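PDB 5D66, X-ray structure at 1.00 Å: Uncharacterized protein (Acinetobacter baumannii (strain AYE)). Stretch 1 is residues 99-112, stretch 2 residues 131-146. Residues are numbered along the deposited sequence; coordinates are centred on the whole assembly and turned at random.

Stretch 1 (99-112) NRYGGTALIPAAER
Stretch 2, residues 131-146: VNNLGWTALLEAIILG

Two turn-then-helix segments of one chain pack side by side, the helix ending at E111 and helix 138-144 running nearly parallel (20°, axes 8.0 Å apart at closest approach), in the register G103-N132, I107-A138, E111-A142. Each begins with a type I turn, N99-G102 and N132-G135, closed by G102 and G135 at positive phi (70/20 and 81/19). N99 and N132 both adopt chi1 p, folding the amide back over the turn: N99 OD1 accepts from G103 N (3.0 Å), and N132 OD1 accepts from L134 N and W136 N (both 3.0 Å). This leaves N132 ND2 to donate to E141 OE2 (2.9 Å), tying turn to helix; E141 reaches back with chi1 m, chi2 -150°. The turns are joined by N133 N to Y101 O (2.8 Å, 170°), while a water bridges R100 O and N133 ND2. Y101 (m) brings CD1 to 3.9 Å from L134 CD1. T137 (p) caps its helix, OG1 accepting from L140 N (3.0 Å). Between the helices A110 CB lies 4.0 Å from A138 CB and I107 CG1 4.1 Å from A138 CB. I107 (m, t) lays CG1 3.7 Å from A138 N and CG2 3.4 Å from E141 CD. E111 (t, t) extends, its OE1 3.4 Å from E141 OE1, an unbonded like-charge pair; its OE2 lies 3.9 Å from L145 CD1.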

# COMPACT_ATOMS: atom_id res chain seq x y z
N ASN A 99 -8.03 2.64 0.38
CA ASN A 99 -8.13 2.82 -1.04
C ASN A 99 -9.58 2.58 -1.50
O ASN A 99 -10.48 2.41 -0.67
CB ASN A 99 -7.15 1.87 -1.73
CG ASN A 99 -7.40 0.43 -1.40
OD1 ASN A 99 -8.54 0.03 -1.24
ND2 ASN A 99 -6.34 -0.35 -1.23
N ARG A 100 -9.82 2.55 -2.80
CA ARG A 100 -11.18 2.44 -3.30
C ARG A 100 -11.82 1.13 -2.95
O ARG A 100 -13.11 1.04 -3.06
CB ARG A 100 -11.25 2.70 -4.79
CG ARG A 100 -10.61 1.65 -5.60
CD ARG A 100 -10.28 2.19 -7.02
NE ARG A 100 -9.63 1.24 -7.87
CZ ARG A 100 -8.30 1.09 -8.02
NH1 ARG A 100 -7.39 1.73 -7.25
NH2 ARG A 100 -7.89 0.23 -8.94
N TYR A 101 -11.03 0.07 -2.70
CA TYR A 101 -11.54 -1.23 -2.28
C TYR A 101 -11.75 -1.29 -0.77
O TYR A 101 -12.06 -2.37 -0.26
CB TYR A 101 -10.56 -2.34 -2.67
CG TYR A 101 -10.48 -2.51 -4.13
CD1 TYR A 101 -11.44 -3.22 -4.80
CD2 TYR A 101 -9.45 -1.95 -4.87
CE1 TYR A 101 -11.40 -3.38 -6.15
CE2 TYR A 101 -9.39 -2.11 -6.23
CZ TYR A 101 -10.35 -2.82 -6.87
OH TYR A 101 -10.22 -2.95 -8.22
N GLY A 102 -11.61 -0.18 -0.06
CA GLY A 102 -11.72 -0.23 1.35
C GLY A 102 -10.61 -0.94 2.07
O GLY A 102 -10.76 -1.30 3.22
N GLY A 103 -9.48 -1.08 1.40
CA GLY A 103 -8.33 -1.72 1.98
C GLY A 103 -7.27 -0.76 2.46
O GLY A 103 -7.14 0.33 2.00
N THR A 104 -6.52 -1.17 3.49
CA THR A 104 -5.31 -0.51 3.84
C THR A 104 -4.24 -0.71 2.76
O THR A 104 -4.43 -1.49 1.84
CB THR A 104 -4.77 -1.10 5.14
OG1 THR A 104 -4.44 -2.46 4.84
CG2 THR A 104 -5.70 -1.01 6.30
N ALA A 105 -3.10 -0.04 2.91
CA ALA A 105 -1.98 -0.26 1.98
C ALA A 105 -1.45 -1.69 2.06
O ALA A 105 -0.83 -2.19 1.13
CB ALA A 105 -0.87 0.76 2.24
N LEU A 106 -1.61 -2.32 3.22
CA LEU A 106 -1.11 -3.66 3.43
C LEU A 106 -1.79 -4.70 2.60
O LEU A 106 -1.16 -5.69 2.19
CB LEU A 106 -1.21 -4.02 4.92
CG LEU A 106 -0.81 -5.37 5.36
CD1 LEU A 106 0.69 -5.66 4.99
CD2 LEU A 106 -1.00 -5.56 6.83
N ILE A 107 -3.08 -4.58 2.39
CA ILE A 107 -3.86 -5.63 1.71
C ILE A 107 -3.36 -5.81 0.25
O ILE A 107 -3.02 -6.95 -0.13
CB ILE A 107 -5.36 -5.43 1.84
CG1 ILE A 107 -5.76 -5.52 3.32
CG2 ILE A 107 -6.06 -6.53 1.02
CD1 ILE A 107 -7.20 -5.30 3.58
N PRO A 108 -3.24 -4.75 -0.57
CA PRO A 108 -2.70 -4.96 -1.92
C PRO A 108 -1.26 -5.38 -1.92
O PRO A 108 -0.81 -6.13 -2.80
CB PRO A 108 -2.95 -3.63 -2.62
CG PRO A 108 -3.05 -2.63 -1.50
CD PRO A 108 -3.80 -3.39 -0.44
N ALA A 109 -0.45 -4.94 -0.95
CA ALA A 109 0.94 -5.38 -0.87
C ALA A 109 0.98 -6.90 -0.68
O ALA A 109 1.78 -7.60 -1.34
CB ALA A 109 1.64 -4.67 0.24
N ALA A 110 0.11 -7.42 0.18
CA ALA A 110 0.04 -8.86 0.38
C ALA A 110 -0.47 -9.57 -0.87
O ALA A 110 0.05 -10.58 -1.29
CB ALA A 110 -0.82 -9.15 1.61
N GLU A 111 -1.56 -9.04 -1.45
CA GLU A 111 -2.13 -9.55 -2.68
C GLU A 111 -1.09 -9.76 -3.77
O GLU A 111 -1.08 -10.77 -4.48
CB GLU A 111 -3.18 -8.55 -3.17
CG GLU A 111 -3.84 -8.87 -4.47
CD GLU A 111 -4.73 -7.70 -4.97
OE1 GLU A 111 -4.66 -6.57 -4.46
OE2 GLU A 111 -5.40 -7.91 -6.01
N ARG A 112 -0.23 -8.76 -3.92
CA ARG A 112 0.71 -8.71 -5.02
C ARG A 112 2.03 -9.40 -4.70
O ARG A 112 2.91 -9.48 -5.54
CB ARG A 112 0.90 -7.29 -5.49
CG ARG A 112 -0.44 -6.70 -6.01
CD ARG A 112 -0.37 -5.36 -6.34
NE ARG A 112 -1.66 -4.72 -6.44
CZ ARG A 112 -1.81 -3.45 -6.79
NH1 ARG A 112 -0.80 -2.75 -7.27
NH2 ARG A 112 -3.05 -2.94 -6.87
N VAL A 131 -10.45 -5.52 7.29
CA VAL A 131 -11.22 -6.20 6.26
C VAL A 131 -11.71 -5.18 5.21
O VAL A 131 -12.32 -4.17 5.52
CB VAL A 131 -12.50 -6.88 6.85
CG1 VAL A 131 -13.22 -7.67 5.79
CG2 VAL A 131 -12.15 -7.79 8.01
N ASN A 132 -11.36 -5.45 3.95
CA ASN A 132 -11.76 -4.53 2.85
C ASN A 132 -13.19 -4.81 2.37
O ASN A 132 -13.93 -5.65 2.93
CB ASN A 132 -10.71 -4.54 1.73
CG ASN A 132 -10.72 -5.81 0.90
OD1 ASN A 132 -11.64 -6.63 0.98
ND2 ASN A 132 -9.66 -5.97 0.12
N ASN A 133 -13.63 -4.09 1.33
CA ASN A 133 -15.03 -4.19 0.89
C ASN A 133 -15.28 -5.35 -0.03
O ASN A 133 -16.43 -5.56 -0.42
CB ASN A 133 -15.53 -2.84 0.32
CG ASN A 133 -15.01 -2.49 -1.06
OD1 ASN A 133 -14.64 -3.36 -1.86
ND2 ASN A 133 -15.00 -1.18 -1.35
N LEU A 134 -14.28 -6.17 -0.28
CA LEU A 134 -14.41 -7.52 -0.87
C LEU A 134 -14.55 -8.57 0.23
O LEU A 134 -14.71 -9.76 -0.07
CB LEU A 134 -13.19 -7.85 -1.75
CG LEU A 134 -13.00 -6.90 -2.94
CD1 LEU A 134 -11.51 -6.80 -3.35
CD2 LEU A 134 -13.77 -7.33 -4.11
N GLY A 135 -14.51 -8.17 1.51
CA GLY A 135 -14.63 -9.07 2.64
C GLY A 135 -13.31 -9.77 2.95
O GLY A 135 -13.30 -10.76 3.68
N TRP A 136 -12.20 -9.23 2.47
CA TRP A 136 -10.92 -9.90 2.55
C TRP A 136 -9.98 -9.10 3.45
O TRP A 136 -9.92 -7.88 3.41
CB TRP A 136 -10.26 -10.16 1.21
CG TRP A 136 -10.97 -11.09 0.31
CD1 TRP A 136 -11.77 -12.12 0.70
CD2 TRP A 136 -10.95 -11.14 -1.11
NE1 TRP A 136 -12.24 -12.81 -0.38
CE2 TRP A 136 -11.75 -12.22 -1.51
CE3 TRP A 136 -10.43 -10.27 -2.12
CZ2 TRP A 136 -11.99 -12.52 -2.87
CZ3 TRP A 136 -10.62 -10.61 -3.46
CH2 TRP A 136 -11.38 -11.74 -3.82
N THR A 137 -9.19 -9.83 4.22
CA THR A 137 -8.04 -9.34 4.95
C THR A 137 -6.78 -9.51 4.08
O THR A 137 -6.80 -10.23 3.05
CB THR A 137 -7.88 -10.15 6.24
OG1 THR A 137 -7.74 -11.51 5.80
CG2 THR A 137 -8.99 -10.03 7.20
N ALA A 138 -5.66 -9.01 4.55
CA ALA A 138 -4.38 -9.27 3.92
C ALA A 138 -4.11 -10.79 3.84
O ALA A 138 -3.65 -11.24 2.84
CB ALA A 138 -3.29 -8.54 4.64
N LEU A 139 -4.36 -11.49 4.95
CA LEU A 139 -4.18 -12.92 5.00
C LEU A 139 -5.02 -13.64 3.93
O LEU A 139 -4.51 -14.50 3.20
CB LEU A 139 -4.49 -13.45 6.39
CG LEU A 139 -4.31 -14.94 6.63
CD1 LEU A 139 -2.92 -15.40 6.41
CD2 LEU A 139 -4.77 -15.28 8.02
N LEU A 140 -6.29 -13.32 3.86
CA LEU A 140 -7.17 -13.95 2.87
C LEU A 140 -6.68 -13.68 1.47
O LEU A 140 -6.64 -14.59 0.63
CB LEU A 140 -8.61 -13.55 3.06
CG LEU A 140 -9.31 -14.20 4.25
CD1 LEU A 140 -10.55 -13.44 4.66
CD2 LEU A 140 -9.70 -15.63 3.93
N GLU A 141 -6.36 -12.42 1.16
CA GLU A 141 -5.85 -12.15 -0.21
C GLU A 141 -4.56 -12.87 -0.51
O GLU A 141 -4.38 -13.33 -1.64
CB GLU A 141 -5.73 -10.66 -0.46
CG GLU A 141 -7.07 -9.94 -0.48
CD GLU A 141 -7.15 -8.71 -1.39
OE1 GLU A 141 -6.27 -8.49 -2.16
OE2 GLU A 141 -8.15 -7.99 -1.33
N ALA A 142 -3.64 -12.93 0.44
CA ALA A 142 -2.39 -13.63 0.16
C ALA A 142 -2.62 -15.09 -0.20
O ALA A 142 -1.90 -15.66 -1.03
CB ALA A 142 -1.49 -13.53 1.36
N ILE A 143 -3.68 -15.70 0.35
CA ILE A 143 -3.99 -17.10 0.08
C ILE A 143 -4.76 -17.21 -1.22
O ILE A 143 -4.35 -18.01 -2.10
CB ILE A 143 -4.80 -17.70 1.25
CG1 ILE A 143 -3.95 -17.72 2.55
CG2 ILE A 143 -5.25 -19.13 0.91
CD1 ILE A 143 -4.66 -18.00 3.76
N ILE A 144 -5.86 -16.49 -1.33
CA ILE A 144 -6.77 -16.63 -2.48
C ILE A 144 -6.17 -16.12 -3.79
O ILE A 144 -6.38 -16.71 -4.83
CB ILE A 144 -8.07 -15.84 -2.18
CG1 ILE A 144 -8.81 -16.48 -0.99
CG2 ILE A 144 -8.95 -15.75 -3.40
CD1 ILE A 144 -9.94 -15.64 -0.41
N LEU A 145 -5.43 -15.02 -3.72
CA LEU A 145 -4.90 -14.36 -4.90
C LEU A 145 -3.41 -14.60 -5.15
O LEU A 145 -2.87 -14.15 -6.16
CB LEU A 145 -5.27 -12.86 -4.86
CG LEU A 145 -6.75 -12.61 -4.83
CD1 LEU A 145 -7.01 -11.12 -4.61
CD2 LEU A 145 -7.47 -13.10 -6.11
N GLY A 146 -2.74 -15.30 -4.25
CA GLY A 146 -1.38 -15.72 -4.44
C GLY A 146 -1.36 -17.07 -5.15
O GLY A 146 -2.41 -17.62 -5.50
O HOH W 1 -14.81 -0.45 -4.23
O HOH W 2 -13.34 -1.27 4.76
O HOH W 3 -2.47 -11.43 -6.77